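Side-chain contacts in oxysterol-binding protein homolog 1 (Saccharomyces cerevisiae, PDB 5H28), which carries sterols and other lipids between membranes, and uses its ankyrin repeats to reach the nucleus-vacuole junction by binding NVJ1: residues 16-19 with 20-23; 58-61 with 62-66. All blocks are in the same frame, centred on the assembly; numbering follows the deposited sequence.

How the interactions relate
F18 of interaction 1 is the main bridge to interaction 2. Its ring touches L21 and Q22 on its own helix and packs on three side chains of helix 54-64. CD1 of F18 lies 3.4 Å from CB of E59. CE2 of F18 is 3.4 Å from CE1 of H63, and CE1 of F18 is 3.6 Å from CH2 of W64. A further contact joins NE2 of Q22 to CD2 of H63 at 3.7 Å. The two centres are about 13 Å apart. Each interaction is local to its helix, 18-28 or 54-64, and these cross contacts join the two helices in the ankyrin-repeat domain. This domain targets the protein through NVJ1.

Interaction 1: 16-19 with 20-23; sequences GSFP and NLQD
S17 caps the helix that starts at F18 through a bond to N20. Its OG accepts from N20 N at 3.2 Å, with an N-H...O angle of 159°. OG is anti to the backbone N of S17 (chi1 169°), which turns it toward the start of the helix. CB of N20 packs 3.4 Å from OG of S17. A water adds a second link. It donates to S17 O and accepts from ND2 of N20, 2.9 Å from each. This is an N-cap, and the i to i+4 backbone bonds of helix 18-28 follow it. S17 O takes the first, from L21 N. F18 O takes the next from Q22 N at 2.8 Å, a nearly straight bond. P19 O accepts from D23 N at 3.1 Å. P19 has no N-H to give, which costs little in the first turn. Side-chain packing centres on the F18 ring, on the side facing helix 54-64. CD1 of F18 makes an apolar contact with CD2 of L21 at 4.1 Å. The Q22 amide approaches CE2 of F18 slantwise, its plane 55° from the ring, with NE2 at 3.9 Å. L21 also packs on L9 and L13 of helix 2-15.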
loop_
_atom_site.group_PDB
_atom_site.type_symbol
_atom_site.label_atom_id
_atom_site.label_comp_id
_atom_site.label_asym_id
_atom_site.label_seq_id
_atom_site.Cartn_x
_atom_site.Cartn_y
_atom_site.Cartn_z
ATOM N N GLY A 16 -13.846 -28.096 4.949
ATOM C CA GLY A 16 -13.713 -27.598 3.590
ATOM C C GLY A 16 -14.901 -27.214 2.723
ATOM O O GLY A 16 -14.740 -27.084 1.510
ATOM N N SER A 17 -16.081 -27.031 3.303
ATOM C CA SER A 17 -17.247 -26.641 2.513
ATOM C C SER A 17 -17.599 -25.174 2.736
ATOM O O SER A 17 -17.948 -24.783 3.849
ATOM C CB SER A 17 -18.455 -27.506 2.879
ATOM O OG SER A 17 -19.646 -26.975 2.320
ATOM N N PHE A 18 -17.514 -24.352 1.692
ATOM C CA PHE A 18 -17.860 -22.949 1.874
ATOM C C PHE A 18 -19.349 -22.782 2.168
ATOM O O PHE A 18 -19.723 -22.015 3.049
ATOM C CB PHE A 18 -17.485 -22.099 0.658
ATOM C CG PHE A 18 -17.767 -20.636 0.852
ATOM C CD1 PHE A 18 -17.044 -19.895 1.783
ATOM C CD2 PHE A 18 -18.794 -20.012 0.152
ATOM C CE1 PHE A 18 -17.345 -18.552 2.016
ATOM C CE2 PHE A 18 -19.100 -18.675 0.379
ATOM C CZ PHE A 18 -18.376 -17.944 1.310
ATOM N N PRO A 19 -20.225 -23.486 1.428
ATOM C CA PRO A 19 -21.656 -23.334 1.710
ATOM C C PRO A 19 -21.974 -23.608 3.183
ATOM O O PRO A 19 -22.775 -22.902 3.800
ATOM C CB PRO A 19 -22.296 -24.353 0.772
ATOM C CG PRO A 19 -21.395 -24.305 -0.412
ATOM C CD PRO A 19 -20.014 -24.305 0.221
ATOM N N ASN A 20 -21.334 -24.631 3.742
ATOM C CA ASN A 20 -21.538 -24.991 5.144
ATOM C C ASN A 20 -21.013 -23.895 6.073
ATOM O O ASN A 20 -21.637 -23.569 7.083
ATOM C CB ASN A 20 -20.837 -26.317 5.446
ATOM C CG ASN A 20 -20.925 -26.709 6.906
ATOM O OD1 ASN A 20 -22.010 -26.963 7.434
ATOM N ND2 ASN A 20 -19.776 -26.765 7.570
ATOM N N LEU A 21 -19.857 -23.333 5.727
ATOM C CA LEU A 21 -19.256 -22.263 6.517
ATOM C C LEU A 21 -20.175 -21.043 6.526
ATOM O O LEU A 21 -20.423 -20.442 7.569
ATOM C CB LEU A 21 -17.896 -21.873 5.927
ATOM C CG LEU A 21 -17.233 -20.633 6.535
ATOM C CD1 LEU A 21 -16.830 -20.915 7.973
ATOM C CD2 LEU A 21 -16.016 -20.239 5.709
ATOM N N GLN A 22 -20.676 -20.688 5.347
ATOM C CA GLN A 22 -21.560 -19.544 5.182
ATOM C C GLN A 22 -22.794 -19.675 6.072
ATOM O O GLN A 22 -23.199 -18.715 6.733
ATOM C CB GLN A 22 -21.966 -19.438 3.712
ATOM C CG GLN A 22 -22.738 -18.190 3.341
ATOM C CD GLN A 22 -22.819 -18.008 1.836
ATOM O OE1 GLN A 22 -23.226 -18.916 1.113
ATOM N NE2 GLN A 22 -22.427 -16.834 1.359
ATOM N N ASP A 23 -23.382 -20.866 6.096
ATOM C CA ASP A 23 -24.562 -21.103 6.914
ATOM C C ASP A 23 -24.215 -21.060 8.400
ATOM O O ASP A 23 -24.979 -20.534 9.208
ATOM C CB ASP A 23 -25.190 -22.453 6.561
ATOM C CG ASP A 23 -25.983 -22.405 5.268
ATOM O OD1 ASP A 23 -26.939 -21.602 5.189
ATOM O OD2 ASP A 23 -25.657 -23.169 4.333
HETATM O O HOH W 1 -17.362 -26.612 6.007
#

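Interaction 2: 58-61 with 62-66; sequences KEIV and HHWVS
H63 turns the edge of its ring to E59, and H62 turns its own edge to K58. OE1 of E59 lies in the plane of the H63 ring, 2.9 Å from CE1, with the carboxylate tilted 62° to it. The E59 chain bends at chi2 (-59°) to bring it there. The extended K58 chain passes H62 with CD in the ring plane; CG comes nearest, 3.0 Å from CD2 of H62. CB of H63 sits over one face of W64, toward its rim. K58, E59, H62 and H63 lie on helix 54-64, in the predicted first ankyrin repeat. E59 O is gripped twice by H63. The backbone N bonds it at 2.9 Å, and ND1 reaches it at 2.8 Å from the opposite face of the carbonyl plane. The ND1 bond is bent, at 133°, but it helps fix the ring's rotation. A leucine at H63 would probably leave E59 O with the backbone bond alone and OE1 without its ring-edge neighbour. I60 crosses W64, with CG2 4.1 Å from CE3. V65 N bonds V61 O weakly, while CG1 of V61 and CG2 of V65 meet at 4.1 Å.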
loop_
_atom_site.group_PDB
_atom_site.type_symbol
_atom_site.label_atom_id
_atom_site.label_comp_id
_atom_site.label_asym_id
_atom_site.label_seq_id
_atom_site.Cartn_x
_atom_site.Cartn_y
_atom_site.Cartn_z
ATOM N N LYS A 58 -10.576 -18.801 -1.271
ATOM C CA LYS A 58 -10.995 -17.899 -2.329
ATOM C C LYS A 58 -12.392 -17.336 -2.084
ATOM O O LYS A 58 -12.624 -16.142 -2.274
ATOM C CB LYS A 58 -10.977 -18.599 -3.683
ATOM C CG LYS A 58 -11.434 -17.688 -4.786
ATOM C CD LYS A 58 -11.623 -18.392 -6.098
ATOM C CE LYS A 58 -12.352 -17.486 -7.068
ATOM N NZ LYS A 58 -12.730 -18.167 -8.308
ATOM N N GLU A 59 -13.324 -18.193 -1.680
ATOM C CA GLU A 59 -14.687 -17.743 -1.423
ATOM C C GLU A 59 -14.731 -16.725 -0.288
ATOM O O GLU A 59 -15.474 -15.751 -0.354
ATOM C CB GLU A 59 -15.598 -18.923 -1.079
ATOM C CG GLU A 59 -15.813 -19.926 -2.208
ATOM C CD GLU A 59 -16.414 -19.308 -3.455
ATOM O OE1 GLU A 59 -17.286 -18.425 -3.335
ATOM O OE2 GLU A 59 -16.021 -19.726 -4.563
ATOM N N ILE A 60 -13.941 -16.952 0.758
ATOM C CA ILE A 60 -13.907 -16.027 1.883
ATOM C C ILE A 60 -13.458 -14.645 1.413
ATOM O O ILE A 60 -14.079 -13.633 1.731
ATOM C CB ILE A 60 -12.936 -16.528 2.978
ATOM C CG1 ILE A 60 -13.540 -17.736 3.696
ATOM C CG2 ILE A 60 -12.641 -15.411 3.973
ATOM C CD1 ILE A 60 -12.582 -18.403 4.667
ATOM N N VAL A 61 -12.383 -14.611 0.634
ATOM C CA VAL A 61 -11.854 -13.351 0.138
ATOM C C VAL A 61 -12.787 -12.642 -0.842
ATOM O O VAL A 61 -13.022 -11.440 -0.719
ATOM C CB VAL A 61 -10.469 -13.559 -0.521
ATOM C CG1 VAL A 61 -10.025 -12.291 -1.230
ATOM C CG2 VAL A 61 -9.446 -13.944 0.545
ATOM N N HIS A 62 -13.331 -13.378 -1.803
ATOM C CA HIS A 62 -14.216 -12.761 -2.781
ATOM C C HIS A 62 -15.559 -12.331 -2.209
ATOM O O HIS A 62 -16.181 -11.397 -2.718
ATOM C CB HIS A 62 -14.423 -13.699 -3.970
ATOM C CG HIS A 62 -13.218 -13.821 -4.851
ATOM N ND1 HIS A 62 -12.595 -12.729 -5.415
ATOM C CD2 HIS A 62 -12.524 -14.904 -5.265
ATOM C CE1 HIS A 62 -11.566 -13.136 -6.137
ATOM N NE2 HIS A 62 -11.501 -14.452 -6.063
ATOM N N HIS A 63 -15.999 -12.992 -1.144
ATOM C CA HIS A 63 -17.275 -12.655 -0.517
ATOM C C HIS A 63 -17.220 -11.522 0.497
ATOM O O HIS A 63 -18.078 -10.640 0.495
ATOM C CB HIS A 63 -17.866 -13.862 0.223
ATOM C CG HIS A 63 -18.659 -14.790 -0.643
ATOM N ND1 HIS A 63 -18.073 -15.685 -1.512
ATOM C CD2 HIS A 63 -19.995 -14.964 -0.768
ATOM C CE1 HIS A 63 -19.014 -16.371 -2.134
ATOM N NE2 HIS A 63 -20.190 -15.954 -1.701
ATOM N N TRP A 64 -16.202 -11.537 1.350
ATOM C CA TRP A 64 -16.143 -10.572 2.442
ATOM C C TRP A 64 -15.029 -9.539 2.573
ATOM O O TRP A 64 -14.901 -8.914 3.627
ATOM C CB TRP A 64 -16.260 -11.368 3.744
ATOM C CG TRP A 64 -17.469 -12.257 3.728
ATOM C CD1 TRP A 64 -18.738 -11.893 3.377
ATOM C CD2 TRP A 64 -17.533 -13.650 4.068
ATOM N NE1 TRP A 64 -19.587 -12.965 3.477
ATOM C CE2 TRP A 64 -18.878 -14.058 3.898
ATOM C CE3 TRP A 64 -16.590 -14.593 4.500
ATOM C CZ2 TRP A 64 -19.303 -15.368 4.147
ATOM C CZ3 TRP A 64 -17.016 -15.900 4.748
ATOM C CH2 TRP A 64 -18.361 -16.271 4.570
ATOM N N VAL A 65 -14.245 -9.331 1.522
ATOM C CA VAL A 65 -13.159 -8.359 1.587
ATOM C C VAL A 65 -13.459 -7.006 0.920
ATOM O O VAL A 65 -13.200 -5.955 1.509
ATOM C CB VAL A 65 -11.854 -8.964 0.997
ATOM C CG1 VAL A 65 -10.781 -7.894 0.854
ATOM C CG2 VAL A 65 -11.350 -10.074 1.911
ATOM N N SER A 66 -14.010 -7.025 -0.289
ATOM C CA SER A 66 -14.306 -5.786 -1.010
ATOM C C SER A 66 -15.329 -4.892 -0.309
ATOM O O SER A 66 -16.468 -5.297 -0.061
ATOM C CB SER A 66 -14.781 -6.101 -2.430
ATOM O OG SER A 66 -15.949 -6.900 -2.417
#